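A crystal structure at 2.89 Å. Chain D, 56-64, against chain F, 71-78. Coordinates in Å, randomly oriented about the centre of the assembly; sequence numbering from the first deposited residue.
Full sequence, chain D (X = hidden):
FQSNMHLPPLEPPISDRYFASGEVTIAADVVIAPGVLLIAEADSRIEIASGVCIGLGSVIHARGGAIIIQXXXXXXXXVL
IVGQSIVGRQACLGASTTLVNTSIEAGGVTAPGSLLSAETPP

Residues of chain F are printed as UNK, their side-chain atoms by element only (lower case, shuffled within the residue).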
# COMPACT_ATOMS: atom_id res chain seq x y z
N LEU D 56 -4.73 9.58 8.72
CA LEU D 56 -5.43 8.65 7.85
C LEU D 56 -5.01 7.19 8.04
O LEU D 56 -3.85 6.88 8.33
CB LEU D 56 -5.27 9.15 6.40
CG LEU D 56 -5.83 8.35 5.26
CD1 LEU D 56 -6.46 9.20 4.24
CD2 LEU D 56 -4.57 7.86 4.63
N GLY D 57 -6.01 6.31 7.96
CA GLY D 57 -5.81 4.87 8.02
C GLY D 57 -5.39 4.31 9.36
O GLY D 57 -5.21 3.10 9.47
N SER D 58 -5.24 5.14 10.38
CA SER D 58 -4.69 4.63 11.63
C SER D 58 -5.64 3.61 12.24
O SER D 58 -6.86 3.68 12.08
CB SER D 58 -4.42 5.78 12.62
OG SER D 58 -3.27 6.52 12.23
N VAL D 59 -5.06 2.64 12.94
CA VAL D 59 -5.81 1.56 13.58
C VAL D 59 -5.42 1.54 15.06
O VAL D 59 -4.24 1.37 15.41
CB VAL D 59 -5.54 0.20 12.92
CG1 VAL D 59 -6.17 -0.89 13.71
CG2 VAL D 59 -6.08 0.14 11.50
N ILE D 60 -6.40 1.72 15.94
CA ILE D 60 -6.20 1.63 17.38
C ILE D 60 -7.10 0.53 17.89
O ILE D 60 -8.31 0.52 17.59
CB ILE D 60 -6.49 2.95 18.11
CG1 ILE D 60 -5.45 4.01 17.74
CG2 ILE D 60 -6.55 2.71 19.62
CD1 ILE D 60 -5.80 4.78 16.51
N HIS D 61 -6.53 -0.40 18.65
CA HIS D 61 -7.22 -1.62 19.08
C HIS D 61 -6.84 -1.93 20.53
O HIS D 61 -5.76 -2.49 20.79
CB HIS D 61 -6.88 -2.75 18.12
CG HIS D 61 -7.67 -4.00 18.35
ND1 HIS D 61 -8.68 -4.41 17.50
CD2 HIS D 61 -7.58 -4.95 19.32
CE1 HIS D 61 -9.19 -5.54 17.95
NE2 HIS D 61 -8.55 -5.89 19.05
N ALA D 62 -7.70 -1.56 21.47
CA ALA D 62 -7.48 -1.88 22.88
C ALA D 62 -7.89 -3.33 23.17
O ALA D 62 -8.92 -3.82 22.67
CB ALA D 62 -8.27 -0.93 23.77
N ARG D 63 -7.10 -4.02 23.99
CA ARG D 63 -7.29 -5.46 24.13
C ARG D 63 -7.49 -5.82 25.61
O ARG D 63 -8.58 -6.27 26.01
CB ARG D 63 -6.11 -6.20 23.50
CG ARG D 63 -6.31 -7.67 23.24
CD ARG D 63 -5.25 -8.28 22.28
NE ARG D 63 -5.74 -8.36 20.90
CZ ARG D 63 -4.96 -8.67 19.87
NH1 ARG D 63 -5.46 -8.71 18.64
NH2 ARG D 63 -3.68 -8.94 20.09
N GLY D 64 -6.46 -5.63 26.43
CA GLY D 64 -6.60 -6.00 27.83
C GLY D 64 -6.75 -4.80 28.74
O GLY D 64 -6.17 -4.78 29.83
N UNK F 71 -7.13 -15.54 14.18
CA UNK F 71 -7.94 -14.67 15.02
C UNK F 71 -7.10 -13.65 15.77
O UNK F 71 -6.00 -13.96 16.26
c UNK F 71 -8.74 -15.48 16.02
N UNK F 72 -7.64 -12.43 15.87
CA UNK F 72 -7.02 -11.35 16.59
C UNK F 72 -5.80 -10.77 15.92
O UNK F 72 -5.21 -9.82 16.46
N UNK F 73 -5.39 -11.32 14.78
CA UNK F 73 -4.33 -10.70 14.00
C UNK F 73 -4.83 -9.36 13.50
O UNK F 73 -6.03 -9.18 13.27
c UNK F 73 -3.90 -11.57 12.82
N UNK F 74 -3.90 -8.42 13.36
CA UNK F 74 -4.20 -7.04 13.01
C UNK F 74 -3.26 -6.59 11.90
O UNK F 74 -2.05 -6.86 11.95
c UNK F 74 -4.04 -6.13 14.21
c UNK F 74 -4.85 -6.53 15.42
c UNK F 74 -6.28 -6.08 15.21
c UNK F 74 -4.24 -5.91 16.64
N UNK F 75 -3.79 -5.87 10.93
CA UNK F 75 -3.02 -5.37 9.81
C UNK F 75 -3.17 -3.86 9.78
O UNK F 75 -4.29 -3.36 9.63
c UNK F 75 -3.21 -8.43 9.00
c UNK F 75 -2.98 -7.33 8.00
c UNK F 75 -3.50 -5.99 8.49
c UNK F 75 -3.73 -7.66 6.73
N UNK F 76 -2.06 -3.14 9.92
CA UNK F 76 -2.10 -1.69 9.74
C UNK F 76 -2.39 -1.37 8.29
O UNK F 76 -2.49 -2.25 7.43
c UNK F 76 -0.79 -1.05 10.18
N UNK F 77 -2.52 -0.08 8.00
CA UNK F 77 -2.86 0.35 6.64
C UNK F 77 -1.83 -0.14 5.63
O UNK F 77 -0.64 -0.29 5.93
c UNK F 77 -2.96 1.87 6.59
N UNK F 78 -2.31 -0.42 4.41
CA UNK F 78 -1.43 -0.75 3.30
C UNK F 78 -0.59 -2.01 3.43
O UNK F 78 0.43 -2.14 2.74

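Position 71 of chain F carries a single side-chain carbon, and its CB stays 8.0 Å from the nearest atom of the facing stretch, NH1 of Arg63(D), making no contact with it; a lone CB identifies Ala71(F). Position 72 has no side-chain atom, and its phi of 71° is one that by itself favours glycine. Its backbone O lies 2.5 Å from NH1 of Arg63(D), and an idealised CB here would stand only 3.4 Å from that same NH1. The residue is Gly72(F). Position 73 again has one carbon, directed away from chain D, and is Ala73(F).

Position 74 has four side-chain carbons, and the chain forks at the second of them, the pattern of leucine rather than of isoleucine, which forks at the first. Its CA-to-CB bond points toward chain D; one terminal carbon lies over a face of the His61(D) ring and the other approaches the guanidinium of Arg63(D). This is Leu74(F), with chi1 m and chi2 t. Position 75 has the same four carbons and the same fork, but its CA-to-CB bond points away from the facing stretch, and the nearest approach to the facing stretch of chain D is made by its backbone O, 4.4 Å from CG2 of Val59(D). It is Leu75(F), the alternation of the two leucines being that of a short strand.

Position 76 has one carbon, set sideways, with its CB 5.6 Å from CG2 of Val59(D): Ala76(F). Position 77 also has one carbon, but this one points toward chain D, and its CB packs 3.9 Å from O of Gly57(D); it is Ala77(F). At position 78 there is no side-chain atom, phi is positive at 62°, and the facing stretch of chain D is out of reach, as fits Gly78(F).

The two stretches run in nearly opposite directions, 160° apart, and diverge along their length: CA of Gly57(D) and CA of Ala77(F) are 5.6 Å apart, whereas CA of Arg63(D) and CA of Gly72(F) are separated by 9.6 Å. At the narrow end the absence of a side chain matters, since an idealised CB on Gly57(D) would come within 3.2 Å of CB of Ala77(F). Towards the wide end, side chains fill the gap. CD2 of Leu74(F) makes a CH-pi contact 4.0 Å from the centroid of the His61(D) ring, while its CD1 lies 3.7 Å from NH1 of Arg63(D). Beyond it, Arg63(D) spans the remaining distance, and NH1 donates a very short hydrogen bond to O of Gly72(F), which sits near the guanidinium plane.

Chain F (71-78) AGALLAAG
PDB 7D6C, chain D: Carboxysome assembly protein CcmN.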